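Local coordinates for quinonprotein alcohol dehydrogenase-like protein (Bacteroides thetaiotaomicron VPI-5482, PDB 4R5O) that is of unknown function but binds calcium ions and joins an immunoglobulin-like beta-sandwich to a seven-bladed beta-propeller, at residues L30-T35 / F94-N99; D70-A75 / Q124-S129; I230-K235 / I303-T308; V248-V253 / T268-I273; G347-Y352 / P363-E368. One frame throughout, in Å; residues are numbered along the deposited sequence.

How the contacts relate
Contacts 1 and 2 lie at the junction of the two domains, their centres about 10 Å apart. They share the mixed sheet in which strands 86-97 and 74-83 are neighbours, and Ser96 OG of contact 1 meets Cys73 N of contact 2 at 2.8 Å. Contacts 3 and 4, also about 10 Å apart between centres, belong to the propeller. There a salt bridge from Lys235 NZ to Asp252 OD1 (3.0 Å) ties contact 3 to the residue of contact 4 that holds a calcium ion. Contact 5 sits in a later blade, its centre about 28 Å from that of contact 3. Its Lys351 side chain is about 9 Å from that of Asp356, which binds another calcium ion with Asp358.

Contact 1. Residues L30-T35 / F94-N99; sequences LELGET and FSSNHN
Glu31 and Asn97 meet through two different torsions: Asn97 CG stands anti to the backbone N (chi1 180°), while the Glu31 chain bends at chi2 (-61°), which turns CD back toward the neighbouring strand. The two side chains then lie alongside each other and point the same way. Asn97 ND2 donates to Glu31 OE2 at 2.9 Å, in the plane of its own amide, and meets the oxygen on the syn side, somewhat out of the carboxylate plane. Carboxylate and amide planes are turned 69° apart. A water bridges them, donating to Glu31 OE1 and Asn97 O and accepting from Leu32 N at 2.7 Å. Underneath, the backbones bond as parallel strands, with Leu30 N to Ser95 O at 3.0 Å and Asn97 N to Leu30 O. Beyond the strand, Leu32 spreads its methyls over its partners, CD1 at 3.8 Å from His98 CB and CD2 near Ser96 CB. A type II turn from Glu31 to Glu34 then carries the chain away. Strand 28-31 is an outer strand of the mixed sheet of the immunoglobulin-like domain, and strand 86-97 runs between it and strand 74-83; Phe94 meets Tyr67 edge-to-face and packs on Leu36 of strand 35-38.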
# COMPACT_ATOMS: atom_id res chain seq x y z
N LEU A 30 16.29 16.97 7.79
CA LEU A 30 15.40 17.87 8.54
C LEU A 30 14.28 17.10 9.22
O LEU A 30 13.89 16.04 8.75
CB LEU A 30 14.77 18.95 7.62
CG LEU A 30 15.73 19.89 6.91
CD1 LEU A 30 15.92 19.48 5.41
CD2 LEU A 30 15.26 21.33 7.07
N GLU A 31 13.70 17.68 10.29
CA GLU A 31 12.53 17.09 10.93
C GLU A 31 11.29 17.49 10.18
O GLU A 31 11.29 18.54 9.53
CB GLU A 31 12.42 17.50 12.42
CG GLU A 31 13.58 17.11 13.31
CD GLU A 31 13.91 15.64 13.47
OE1 GLU A 31 12.98 14.80 13.38
OE2 GLU A 31 15.09 15.33 13.75
N LEU A 32 10.22 16.69 10.28
CA LEU A 32 8.93 17.07 9.70
C LEU A 32 8.49 18.35 10.40
O LEU A 32 8.64 18.47 11.62
CB LEU A 32 7.89 15.94 9.81
CG LEU A 32 8.10 14.73 8.91
CD1 LEU A 32 7.31 13.53 9.39
CD2 LEU A 32 7.82 15.06 7.44
N GLY A 33 8.11 19.34 9.61
CA GLY A 33 7.74 20.65 10.16
C GLY A 33 8.82 21.71 10.01
O GLY A 33 8.49 22.90 10.04
N GLU A 34 10.11 21.29 9.85
CA GLU A 34 11.23 22.21 9.68
C GLU A 34 11.28 22.75 8.24
O GLU A 34 10.66 22.17 7.34
CB GLU A 34 12.57 21.57 10.03
CG GLU A 34 12.72 21.12 11.47
CD GLU A 34 14.10 20.67 11.92
OE1 GLU A 34 15.04 20.64 11.09
OE2 GLU A 34 14.25 20.39 13.13
N THR A 35 12.00 23.88 8.04
CA THR A 35 12.14 24.51 6.73
C THR A 35 13.62 24.54 6.34
O THR A 35 14.47 24.97 7.13
CB THR A 35 11.54 25.93 6.75
OG1 THR A 35 10.17 25.86 7.15
CG2 THR A 35 11.62 26.62 5.40
N PHE A 94 18.56 16.61 0.13
CA PHE A 94 17.88 16.77 1.41
C PHE A 94 16.82 15.70 1.55
O PHE A 94 16.37 15.11 0.56
CB PHE A 94 17.29 18.17 1.59
CG PHE A 94 16.16 18.58 0.68
CD1 PHE A 94 16.42 19.22 -0.52
CD2 PHE A 94 14.85 18.42 1.08
CE1 PHE A 94 15.37 19.67 -1.31
CE2 PHE A 94 13.81 18.86 0.27
CZ PHE A 94 14.08 19.49 -0.91
N SER A 95 16.49 15.39 2.81
CA SER A 95 15.50 14.39 3.18
C SER A 95 14.94 14.71 4.54
O SER A 95 15.55 15.45 5.29
CB SER A 95 16.11 12.99 3.16
OG SER A 95 17.17 12.88 4.10
N SER A 96 13.77 14.15 4.84
CA SER A 96 13.09 14.29 6.12
C SER A 96 13.50 13.17 7.07
O SER A 96 13.74 12.05 6.62
CB SER A 96 11.57 14.27 5.92
OG SER A 96 11.16 13.11 5.20
N ASN A 97 13.58 13.46 8.37
CA ASN A 97 13.87 12.47 9.39
C ASN A 97 12.53 11.95 9.89
O ASN A 97 11.99 12.45 10.88
CB ASN A 97 14.76 13.05 10.52
CG ASN A 97 15.09 12.06 11.62
OD1 ASN A 97 15.23 10.85 11.39
ND2 ASN A 97 15.26 12.54 12.83
N HIS A 98 11.95 11.01 9.16
CA HIS A 98 10.65 10.45 9.51
C HIS A 98 10.80 8.95 9.86
O HIS A 98 11.80 8.32 9.51
CB HIS A 98 9.62 10.67 8.37
CG HIS A 98 9.99 9.99 7.09
ND1 HIS A 98 10.82 10.61 6.16
CD2 HIS A 98 9.66 8.76 6.64
CE1 HIS A 98 10.94 9.74 5.17
NE2 HIS A 98 10.27 8.61 5.42
N ASN A 99 9.80 8.41 10.57
CA ASN A 99 9.76 7.02 11.00
C ASN A 99 8.40 6.45 10.63
O ASN A 99 7.37 6.81 11.24
CB ASN A 99 10.07 6.94 12.50
CG ASN A 99 10.21 5.55 13.09
OD1 ASN A 99 10.06 4.52 12.43
ND2 ASN A 99 10.53 5.50 14.35
O HOH W 1 10.58 14.45 11.83

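Contact 2. Residues D70-A75 / Q124-S129; sequences DNPCRA and QDCYAS
The amide of Asn71 has Ser129 OG close to its plane, 3.2 Å from ND2, while Gln124 O approaches the same nitrogen from a position tilted 30° out of that plane. Seen from Gln124, ND2 sits above the carbonyl plane. One NH2 group thus bridges the start of the 124-129 segment and the end of its short helix. This is the interface between the immunoglobulin-like domain, represented by the loop leading into strand 74-83, and the propeller, represented by helix 126-129, which follows an outermost strand of the blade completed by C-terminal strand 422-424. Ser129 is gripped twice: its OG accepts from Asn71 and donates to Pro72 O, a bond running almost in line with that carbonyl. The Pro72 ring supplies the apolar side, its CD and CG each 3.8 Å from Cys126 SG. Pro72 also rests on Tyr123 and His98. Arg74 sends its NE to Leu130 O and makes a cation-pi contact with Tyr176, so it too reaches into the propeller. Asp125, at the N-cap, accepts weakly from Ala128 N with OD1, which also bonds Thr111 OG1. At the far end Arg74 N reaches Ser129 O in a weak bond of 3.4 Å.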
# COMPACT_ATOMS: atom_id res chain seq x y z
N ASP A 70 7.18 19.52 5.03
CA ASP A 70 5.85 19.28 5.61
C ASP A 70 5.33 17.88 5.22
O ASP A 70 4.22 17.50 5.60
CB ASP A 70 4.87 20.39 5.17
CG ASP A 70 4.74 20.64 3.68
OD1 ASP A 70 5.35 19.87 2.87
OD2 ASP A 70 4.04 21.62 3.30
N ASN A 71 6.18 17.08 4.55
CA ASN A 71 5.84 15.72 4.15
C ASN A 71 7.07 14.81 4.12
O ASN A 71 8.14 15.29 3.77
CB ASN A 71 5.19 15.76 2.75
CG ASN A 71 4.00 14.83 2.60
OD1 ASN A 71 3.00 14.96 3.32
ND2 ASN A 71 4.01 13.94 1.60
N PRO A 72 6.99 13.49 4.42
CA PRO A 72 8.16 12.62 4.22
C PRO A 72 8.68 12.78 2.80
O PRO A 72 7.88 12.69 1.87
CB PRO A 72 7.62 11.21 4.49
CG PRO A 72 6.44 11.42 5.34
CD PRO A 72 5.82 12.68 4.83
N CYS A 73 9.98 13.11 2.63
CA CYS A 73 10.55 13.35 1.31
C CYS A 73 12.04 13.04 1.29
O CYS A 73 12.66 12.86 2.32
CB CYS A 73 10.30 14.80 0.87
SG CYS A 73 11.16 16.05 1.88
N ARG A 74 12.59 13.01 0.08
CA ARG A 74 13.98 12.87 -0.31
C ARG A 74 14.07 13.57 -1.65
O ARG A 74 13.16 13.40 -2.46
CB ARG A 74 14.51 11.41 -0.31
CG ARG A 74 13.87 10.52 -1.30
CD ARG A 74 14.67 9.27 -1.58
NE ARG A 74 13.96 8.48 -2.59
CZ ARG A 74 14.42 7.38 -3.16
NH1 ARG A 74 15.61 6.91 -2.85
NH2 ARG A 74 13.68 6.74 -4.06
N ALA A 75 15.08 14.43 -1.83
CA ALA A 75 15.23 15.21 -3.05
C ALA A 75 16.68 15.60 -3.30
O ALA A 75 17.46 15.72 -2.36
CB ALA A 75 14.38 16.48 -2.98
N GLN A 124 -0.30 13.14 2.86
CA GLN A 124 -0.85 12.66 1.61
C GLN A 124 0.22 12.53 0.54
O GLN A 124 1.06 13.42 0.40
CB GLN A 124 -1.96 13.59 1.11
CG GLN A 124 -3.23 13.56 1.97
CD GLN A 124 -4.34 14.39 1.38
OE1 GLN A 124 -4.16 15.18 0.44
NE2 GLN A 124 -5.53 14.25 1.94
N ASP A 125 0.17 11.42 -0.21
CA ASP A 125 1.00 11.09 -1.36
C ASP A 125 2.50 11.14 -0.99
O ASP A 125 3.29 11.86 -1.59
CB ASP A 125 0.69 12.05 -2.53
CG ASP A 125 1.25 11.67 -3.88
OD1 ASP A 125 1.70 10.51 -4.03
OD2 ASP A 125 1.18 12.51 -4.81
N CYS A 126 2.88 10.31 -0.04
CA CYS A 126 4.24 10.13 0.40
C CYS A 126 5.05 9.41 -0.68
O CYS A 126 6.28 9.43 -0.67
CB CYS A 126 4.25 9.35 1.71
SG CYS A 126 3.53 10.24 3.12
N TYR A 127 4.36 8.73 -1.60
CA TYR A 127 5.03 7.99 -2.65
C TYR A 127 5.71 8.97 -3.62
O TYR A 127 6.87 8.79 -3.94
CB TYR A 127 4.07 7.06 -3.39
CG TYR A 127 4.75 6.27 -4.47
CD1 TYR A 127 5.50 5.12 -4.17
CD2 TYR A 127 4.71 6.69 -5.80
CE1 TYR A 127 6.18 4.42 -5.17
CE2 TYR A 127 5.39 6.01 -6.80
CZ TYR A 127 6.10 4.87 -6.49
OH TYR A 127 6.73 4.23 -7.52
N ALA A 128 5.00 10.04 -4.03
CA ALA A 128 5.54 11.03 -4.94
C ALA A 128 6.75 11.78 -4.31
O ALA A 128 7.84 11.71 -4.88
CB ALA A 128 4.46 12.03 -5.33
N SER A 129 6.56 12.44 -3.11
CA SER A 129 7.56 13.25 -2.41
C SER A 129 8.85 12.46 -2.09
O SER A 129 9.92 13.07 -2.08
CB SER A 129 7.00 13.88 -1.12
OG SER A 129 6.42 12.98 -0.20

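Contact 3. Residues I230-K235 / I303-T308; sequences IIYNGK and IKNDFT
Tyr232 and Phe307 bring together two turns of successive propeller blades: the type I' turn from Tyr232 to Lys235, joining strands 228-232 and 235-239, and the type I turn from Lys304 to Phe307, between strands 297-303 and 309-314. Tyr232 CG is anti to the backbone N (chi1 -174°), which starts the ring off toward the second turn. Its OH donates to Ile303 O at 2.7 Å, tilted modestly from the carbonyl plane, and also bonds to Asn287 ND2. A phenylalanine here would keep the ring but would probably leave Ile303 O and Asn287 ND2 without the hydroxyl that links them. The two rings are nearly parallel, with planes at 16°, yet offset so far (centroids 5.6 Å apart) that little of one lies over the other. The touch falls at Tyr232 CD2 and Phe307 CE1, 3.6 Å apart. Within the seven-bladed propeller the two turns belong to consecutive blades, and Phe307 packs against the first of them: its CZ lies 3.5 Å from Tyr232 O, which sits at the ring edge in plane, and 3.6 Å from Lys235 CG. Ile303 CG2 packs against Tyr232 CE2 at 4.0 Å. On the more exposed side the Asn233 and Asn305 side chains cross, with Asn233 OD1 3.8 Å from Asn305 CB.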
# COMPACT_ATOMS: atom_id res chain seq x y z
N ILE A 230 -4.06 -17.43 -0.43
CA ILE A 230 -3.15 -17.61 0.70
C ILE A 230 -2.30 -18.84 0.43
O ILE A 230 -2.73 -19.73 -0.31
CB ILE A 230 -3.92 -17.73 2.06
CG1 ILE A 230 -3.01 -17.40 3.27
CG2 ILE A 230 -4.67 -19.07 2.20
CD1 ILE A 230 -3.66 -17.25 4.61
N ILE A 231 -1.09 -18.87 1.02
CA ILE A 231 -0.23 -20.04 0.95
C ILE A 231 -0.48 -20.82 2.24
O ILE A 231 -0.44 -20.23 3.32
CB ILE A 231 1.28 -19.74 0.72
CG1 ILE A 231 1.52 -18.78 -0.46
CG2 ILE A 231 2.11 -21.02 0.59
CD1 ILE A 231 0.99 -19.14 -1.79
N TYR A 232 -0.77 -22.12 2.11
CA TYR A 232 -1.04 -22.96 3.25
C TYR A 232 -0.66 -24.38 2.94
O TYR A 232 -1.19 -24.95 1.98
CB TYR A 232 -2.53 -22.86 3.63
CG TYR A 232 -2.95 -23.58 4.89
CD1 TYR A 232 -2.28 -23.37 6.09
CD2 TYR A 232 -4.12 -24.33 4.93
CE1 TYR A 232 -2.69 -23.97 7.27
CE2 TYR A 232 -4.57 -24.91 6.11
CZ TYR A 232 -3.86 -24.71 7.29
OH TYR A 232 -4.30 -25.21 8.50
N ASN A 233 0.28 -24.94 3.74
CA ASN A 233 0.78 -26.31 3.63
C ASN A 233 1.10 -26.70 2.19
O ASN A 233 0.56 -27.70 1.68
CB ASN A 233 -0.22 -27.31 4.21
CG ASN A 233 0.02 -27.60 5.66
OD1 ASN A 233 -0.29 -26.78 6.55
ND2 ASN A 233 0.63 -28.75 5.91
N GLY A 234 1.97 -25.91 1.56
CA GLY A 234 2.44 -26.15 0.21
C GLY A 234 1.43 -25.93 -0.89
O GLY A 234 1.72 -26.24 -2.06
N LYS A 235 0.26 -25.35 -0.55
CA LYS A 235 -0.82 -25.09 -1.50
C LYS A 235 -1.19 -23.62 -1.57
O LYS A 235 -1.01 -22.88 -0.61
CB LYS A 235 -2.10 -25.89 -1.15
CG LYS A 235 -1.94 -27.42 -0.99
CD LYS A 235 -1.50 -28.13 -2.25
CE LYS A 235 -1.29 -29.60 -1.97
NZ LYS A 235 -0.93 -30.36 -3.21
N ILE A 303 -9.76 -24.41 8.10
CA ILE A 303 -9.10 -25.31 7.15
C ILE A 303 -7.89 -25.84 7.88
O ILE A 303 -6.96 -25.07 8.16
CB ILE A 303 -8.77 -24.66 5.77
CG1 ILE A 303 -9.98 -23.82 5.22
CG2 ILE A 303 -8.27 -25.72 4.77
CD1 ILE A 303 -9.71 -22.87 3.94
N LYS A 304 -7.92 -27.12 8.27
CA LYS A 304 -6.80 -27.65 9.03
C LYS A 304 -5.66 -28.02 8.04
O LYS A 304 -5.86 -27.98 6.82
CB LYS A 304 -7.24 -28.84 9.89
CG LYS A 304 -8.38 -28.54 10.88
CD LYS A 304 -8.75 -29.81 11.64
CE LYS A 304 -9.90 -29.68 12.60
NZ LYS A 304 -10.14 -30.95 13.33
N ASN A 305 -4.45 -28.32 8.59
CA ASN A 305 -3.24 -28.70 7.86
C ASN A 305 -3.49 -29.85 6.86
O ASN A 305 -2.85 -29.90 5.80
CB ASN A 305 -2.13 -29.13 8.85
CG ASN A 305 -1.65 -28.07 9.85
OD1 ASN A 305 -2.16 -26.93 9.93
ND2 ASN A 305 -0.63 -28.45 10.64
N ASP A 306 -4.38 -30.78 7.20
CA ASP A 306 -4.65 -31.93 6.33
C ASP A 306 -5.82 -31.61 5.36
O ASP A 306 -6.29 -32.49 4.64
CB ASP A 306 -4.94 -33.19 7.17
CG ASP A 306 -6.15 -33.14 8.10
OD1 ASP A 306 -6.78 -32.04 8.21
OD2 ASP A 306 -6.48 -34.19 8.69
N PHE A 307 -6.27 -30.34 5.37
CA PHE A 307 -7.31 -29.72 4.54
C PHE A 307 -8.71 -30.34 4.84
O PHE A 307 -9.64 -30.26 4.00
CB PHE A 307 -6.95 -29.81 3.04
CG PHE A 307 -5.97 -28.74 2.59
CD1 PHE A 307 -4.86 -28.41 3.37
CD2 PHE A 307 -6.12 -28.11 1.37
CE1 PHE A 307 -3.97 -27.41 2.98
CE2 PHE A 307 -5.21 -27.13 0.95
CZ PHE A 307 -4.15 -26.77 1.76
N THR A 308 -8.89 -30.84 6.10
CA THR A 308 -10.20 -31.24 6.60
C THR A 308 -10.85 -29.92 7.08
O THR A 308 -10.15 -28.96 7.40
CB THR A 308 -10.16 -32.36 7.66
OG1 THR A 308 -9.39 -31.94 8.78
CG2 THR A 308 -9.63 -33.67 7.12

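Contact 4. Residues V248-V253 / T268-I273; sequences VKYYDV and TELDII. With CA (calcium ion), chain K.
Tyr250 and Thr268 form the tight part of the contact, their side chains running side by side. Thr268 CB sits over one face of the Tyr250 ring, 3.8 Å from the centroid, in a CH-pi contact, while Leu270 CD2 meets the ring edge at 3.7 Å from CE2. Tyr250 also meets Phe307 edge-to-face. Further along, Val248 CG2 packs on Ile272 CB at 3.8 Å. On the opposite sheet face the fit is looser: Lys249 and Glu269 run alongside, but NZ and OE2 stay 4.5 Å apart, beyond a salt bridge, and Lys249 NZ instead pairs with Asp240 and Lys247 O. At the end of the strand Asp252 OD1 binds the calcium ion at 2.5 Å, together with four waters, one of which also donates to Asp252 OD2; OD1 also takes a bond from Lys235 NZ. Backbone bonds such as Tyr250 N to Thr268 O (2.8 Å) complete the antiparallel pairing of strand 246-252 with the last, cornered strand of a propeller blade, the chain turning at Asp271.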
# COMPACT_ATOMS: atom_id res chain seq x y z
N VAL A 248 -14.01 -23.12 -3.08
CA VAL A 248 -12.60 -22.78 -2.84
C VAL A 248 -11.79 -23.80 -3.62
O VAL A 248 -12.11 -24.99 -3.59
CB VAL A 248 -12.21 -22.71 -1.33
CG1 VAL A 248 -10.70 -22.67 -1.13
CG2 VAL A 248 -12.85 -21.52 -0.65
N LYS A 249 -10.79 -23.34 -4.36
CA LYS A 249 -9.92 -24.21 -5.14
C LYS A 249 -8.49 -24.04 -4.71
O LYS A 249 -8.10 -22.95 -4.31
CB LYS A 249 -10.07 -23.92 -6.62
CG LYS A 249 -11.48 -24.25 -7.10
CD LYS A 249 -11.70 -23.90 -8.55
CE LYS A 249 -13.16 -23.86 -8.85
NZ LYS A 249 -13.79 -22.68 -8.19
N TYR A 250 -7.71 -25.11 -4.72
CA TYR A 250 -6.31 -24.96 -4.37
C TYR A 250 -5.44 -25.61 -5.47
O TYR A 250 -5.89 -26.49 -6.21
CB TYR A 250 -5.95 -25.49 -2.97
CG TYR A 250 -6.13 -26.97 -2.74
CD1 TYR A 250 -5.09 -27.87 -3.02
CD2 TYR A 250 -7.27 -27.47 -2.12
CE1 TYR A 250 -5.22 -29.23 -2.76
CE2 TYR A 250 -7.41 -28.83 -1.85
CZ TYR A 250 -6.37 -29.70 -2.16
OH TYR A 250 -6.51 -31.06 -1.92
N TYR A 251 -4.22 -25.08 -5.58
CA TYR A 251 -3.16 -25.46 -6.51
C TYR A 251 -1.92 -25.82 -5.70
O TYR A 251 -1.82 -25.44 -4.53
CB TYR A 251 -2.90 -24.31 -7.52
CG TYR A 251 -4.12 -23.86 -8.30
CD1 TYR A 251 -5.08 -23.03 -7.72
CD2 TYR A 251 -4.28 -24.21 -9.64
CE1 TYR A 251 -6.22 -22.66 -8.41
CE2 TYR A 251 -5.40 -23.79 -10.37
CZ TYR A 251 -6.37 -23.01 -9.75
OH TYR A 251 -7.50 -22.59 -10.42
N ASP A 252 -0.98 -26.55 -6.29
CA ASP A 252 0.25 -26.91 -5.60
C ASP A 252 1.30 -25.84 -5.88
O ASP A 252 1.50 -25.51 -7.05
CB ASP A 252 0.71 -28.31 -6.04
CG ASP A 252 1.90 -28.83 -5.30
OD1 ASP A 252 1.73 -29.30 -4.15
OD2 ASP A 252 3.01 -28.80 -5.87
N VAL A 253 1.94 -25.29 -4.83
CA VAL A 253 2.94 -24.22 -4.96
C VAL A 253 4.10 -24.71 -5.85
O VAL A 253 4.48 -24.00 -6.77
CB VAL A 253 3.45 -23.74 -3.56
CG1 VAL A 253 4.70 -22.87 -3.65
CG2 VAL A 253 2.34 -22.99 -2.81
N THR A 268 -7.81 -28.52 -7.27
CA THR A 268 -8.64 -29.33 -6.40
C THR A 268 -9.62 -28.44 -5.69
O THR A 268 -9.22 -27.36 -5.25
CB THR A 268 -7.77 -30.09 -5.43
OG1 THR A 268 -6.73 -30.73 -6.16
CG2 THR A 268 -8.55 -31.07 -4.56
N GLU A 269 -10.86 -28.88 -5.55
CA GLU A 269 -11.90 -28.13 -4.84
C GLU A 269 -12.02 -28.62 -3.42
O GLU A 269 -11.84 -29.80 -3.14
CB GLU A 269 -13.27 -28.23 -5.53
CG GLU A 269 -13.37 -27.54 -6.89
CD GLU A 269 -14.72 -27.72 -7.58
OE1 GLU A 269 -15.49 -28.61 -7.16
OE2 GLU A 269 -14.97 -27.01 -8.58
N LEU A 270 -12.32 -27.68 -2.51
CA LEU A 270 -12.66 -27.90 -1.11
C LEU A 270 -14.14 -27.71 -0.97
O LEU A 270 -14.70 -26.94 -1.75
CB LEU A 270 -11.86 -26.99 -0.14
CG LEU A 270 -10.37 -27.27 0.06
CD1 LEU A 270 -9.75 -26.21 0.95
CD2 LEU A 270 -10.13 -28.65 0.66
N ASP A 271 -14.80 -28.39 -0.03
CA ASP A 271 -16.25 -28.25 0.16
C ASP A 271 -16.52 -26.94 0.92
O ASP A 271 -16.84 -26.95 2.11
CB ASP A 271 -16.83 -29.49 0.89
CG ASP A 271 -18.36 -29.55 1.00
OD1 ASP A 271 -19.06 -28.85 0.21
OD2 ASP A 271 -18.85 -30.34 1.83
N ILE A 272 -16.32 -25.79 0.23
CA ILE A 272 -16.53 -24.43 0.71
C ILE A 272 -17.17 -23.65 -0.42
O ILE A 272 -16.47 -23.20 -1.33
CB ILE A 272 -15.24 -23.73 1.26
CG1 ILE A 272 -14.45 -24.60 2.26
CG2 ILE A 272 -15.58 -22.32 1.87
CD1 ILE A 272 -13.03 -24.18 2.51
N ILE A 273 -18.52 -23.54 -0.40
CA ILE A 273 -19.30 -22.80 -1.39
C ILE A 273 -19.14 -21.32 -1.14
O ILE A 273 -19.43 -20.84 -0.04
CB ILE A 273 -20.82 -23.20 -1.43
CG1 ILE A 273 -21.12 -24.74 -1.31
CG2 ILE A 273 -21.61 -22.46 -2.53
CD1 ILE A 273 -20.59 -25.58 -2.32
CA CA K . 3.36 -29.99 -2.39
O HOH W 2 4.60 -30.26 -4.31
O HOH W 3 1.77 -30.01 -0.02
O HOH W 4 2.55 -32.04 -3.70
O HOH W 5 4.87 -27.70 -1.87

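Contact 5. Residues G347-Y352 / P363-E368; sequences GAIYKY and PFIAAE
Tyr350 and Pro363 lie side by side, pointing the same way. Tyr350 CG is anti to the carbonyl carbon (chi1 -72°), and one face of its ring takes Pro363 CA, 3.9 Å from the centroid, as a CH-pi contact. Pro363 CG adds a touch on Tyr350 CZ at 3.7 Å. Phe316 stacks on the Tyr350 ring as well. An alanine at Tyr350 would probably leave Pro363 CA and Phe316 without the ring they pack on and open a gap beside the proline. Phe364 CG stands anti to its backbone N (chi1 163°), with its CB 3.7 Å from Lys351 CB. Lys351 CD lies over one face of the Phe364 ring, whose edge meets Ile349 CG2; the bend at chi3 (76°) then places CE near Phe364 CD1. On the Phe364 side, Ile349 CB meets Ile365 CB at 4.0 Å; on the Tyr350 side, Ala348 CB touches the CB atoms of Pro363 and Ala367. The backbone carries a classic beta bulge: Phe364 and Ile365 both face Ile349, whose carbonyl O accepts from Phe364 N at 2.7 Å and from Ile365 N at 3.1 Å. Ile349 N returns a bond to Ile365 O. Segment 363-368 thus runs beside strand 349-353 of a propeller blade. The side-chain contacts are apolar or CH-pi, so the segment is held by this packing and three backbone bonds, two of them on Ile349 O.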
# COMPACT_ATOMS: atom_id res chain seq x y z
N GLY A 347 -22.76 -3.46 8.28
CA GLY A 347 -21.63 -2.61 8.66
C GLY A 347 -21.22 -2.76 10.11
O GLY A 347 -20.57 -1.88 10.67
N ALA A 348 -21.62 -3.88 10.74
CA ALA A 348 -21.26 -4.25 12.11
C ALA A 348 -20.02 -5.14 12.09
O ALA A 348 -19.75 -5.81 11.09
CB ALA A 348 -22.42 -4.96 12.82
N ILE A 349 -19.24 -5.12 13.17
CA ILE A 349 -18.04 -5.92 13.28
C ILE A 349 -18.29 -6.90 14.37
O ILE A 349 -18.82 -6.55 15.43
CB ILE A 349 -16.77 -5.03 13.49
CG1 ILE A 349 -16.50 -4.22 12.20
CG2 ILE A 349 -15.51 -5.85 13.87
CD1 ILE A 349 -15.79 -3.00 12.41
N TYR A 350 -17.99 -8.15 14.07
CA TYR A 350 -18.05 -9.28 14.98
C TYR A 350 -16.65 -9.71 15.33
O TYR A 350 -15.77 -9.72 14.47
CB TYR A 350 -18.86 -10.42 14.35
CG TYR A 350 -20.34 -10.14 14.28
CD1 TYR A 350 -20.89 -9.40 13.24
CD2 TYR A 350 -21.21 -10.64 15.25
CE1 TYR A 350 -22.25 -9.12 13.18
CE2 TYR A 350 -22.58 -10.39 15.19
CZ TYR A 350 -23.10 -9.63 14.16
OH TYR A 350 -24.45 -9.39 14.07
N LYS A 351 -16.41 -9.98 16.62
CA LYS A 351 -15.14 -10.50 17.13
C LYS A 351 -15.34 -11.97 17.42
O LYS A 351 -15.92 -12.31 18.45
CB LYS A 351 -14.65 -9.71 18.36
CG LYS A 351 -13.35 -10.25 18.93
CD LYS A 351 -12.75 -9.41 20.05
CE LYS A 351 -13.40 -9.52 21.40
NZ LYS A 351 -12.68 -8.68 22.39
N TYR A 352 -14.95 -12.83 16.46
CA TYR A 352 -15.08 -14.27 16.61
C TYR A 352 -13.91 -14.82 17.39
O TYR A 352 -12.76 -14.62 17.03
CB TYR A 352 -15.20 -14.99 15.25
CG TYR A 352 -15.23 -16.51 15.35
CD1 TYR A 352 -16.25 -17.17 16.03
CD2 TYR A 352 -14.27 -17.28 14.70
CE1 TYR A 352 -16.29 -18.56 16.12
CE2 TYR A 352 -14.30 -18.68 14.78
CZ TYR A 352 -15.31 -19.31 15.48
OH TYR A 352 -15.38 -20.68 15.55
N PRO A 363 -22.66 -8.12 17.80
CA PRO A 363 -21.46 -7.46 17.27
C PRO A 363 -20.56 -6.92 18.35
O PRO A 363 -21.02 -6.59 19.44
CB PRO A 363 -22.02 -6.29 16.43
CG PRO A 363 -23.43 -6.55 16.26
CD PRO A 363 -23.87 -7.36 17.44
N PHE A 364 -19.26 -6.84 18.04
CA PHE A 364 -18.25 -6.26 18.90
C PHE A 364 -18.34 -4.74 18.76
O PHE A 364 -18.26 -4.02 19.76
CB PHE A 364 -16.86 -6.81 18.54
CG PHE A 364 -15.68 -6.03 19.05
CD1 PHE A 364 -15.38 -5.98 20.41
CD2 PHE A 364 -14.81 -5.40 18.16
CE1 PHE A 364 -14.29 -5.26 20.87
CE2 PHE A 364 -13.71 -4.68 18.63
CZ PHE A 364 -13.45 -4.62 19.98
N ILE A 365 -18.53 -4.29 17.50
CA ILE A 365 -18.74 -2.91 17.10
C ILE A 365 -20.04 -2.87 16.31
O ILE A 365 -20.15 -3.51 15.27
CB ILE A 365 -17.54 -2.30 16.33
CG1 ILE A 365 -16.28 -2.31 17.22
CG2 ILE A 365 -17.87 -0.87 15.87
CD1 ILE A 365 -15.02 -2.11 16.47
N ALA A 366 -21.04 -2.17 16.85
CA ALA A 366 -22.36 -2.01 16.26
C ALA A 366 -22.31 -1.23 14.95
O ALA A 366 -21.43 -0.39 14.74
CB ALA A 366 -23.28 -1.30 17.24
N ALA A 367 -23.27 -1.51 14.06
CA ALA A 367 -23.41 -0.81 12.80
C ALA A 367 -24.02 0.59 13.02
O ALA A 367 -24.72 0.80 14.01
CB ALA A 367 -24.28 -1.63 11.86
N GLU A 368 -23.73 1.53 12.12
CA GLU A 368 -24.31 2.86 12.11
C GLU A 368 -25.14 2.98 10.85
O GLU A 368 -24.65 2.62 9.77
CB GLU A 368 -23.25 3.97 12.23
CG GLU A 368 -23.01 4.50 13.65
CD GLU A 368 -22.36 3.58 14.67
OE1 GLU A 368 -21.37 2.89 14.32
OE2 GLU A 368 -22.77 3.65 15.85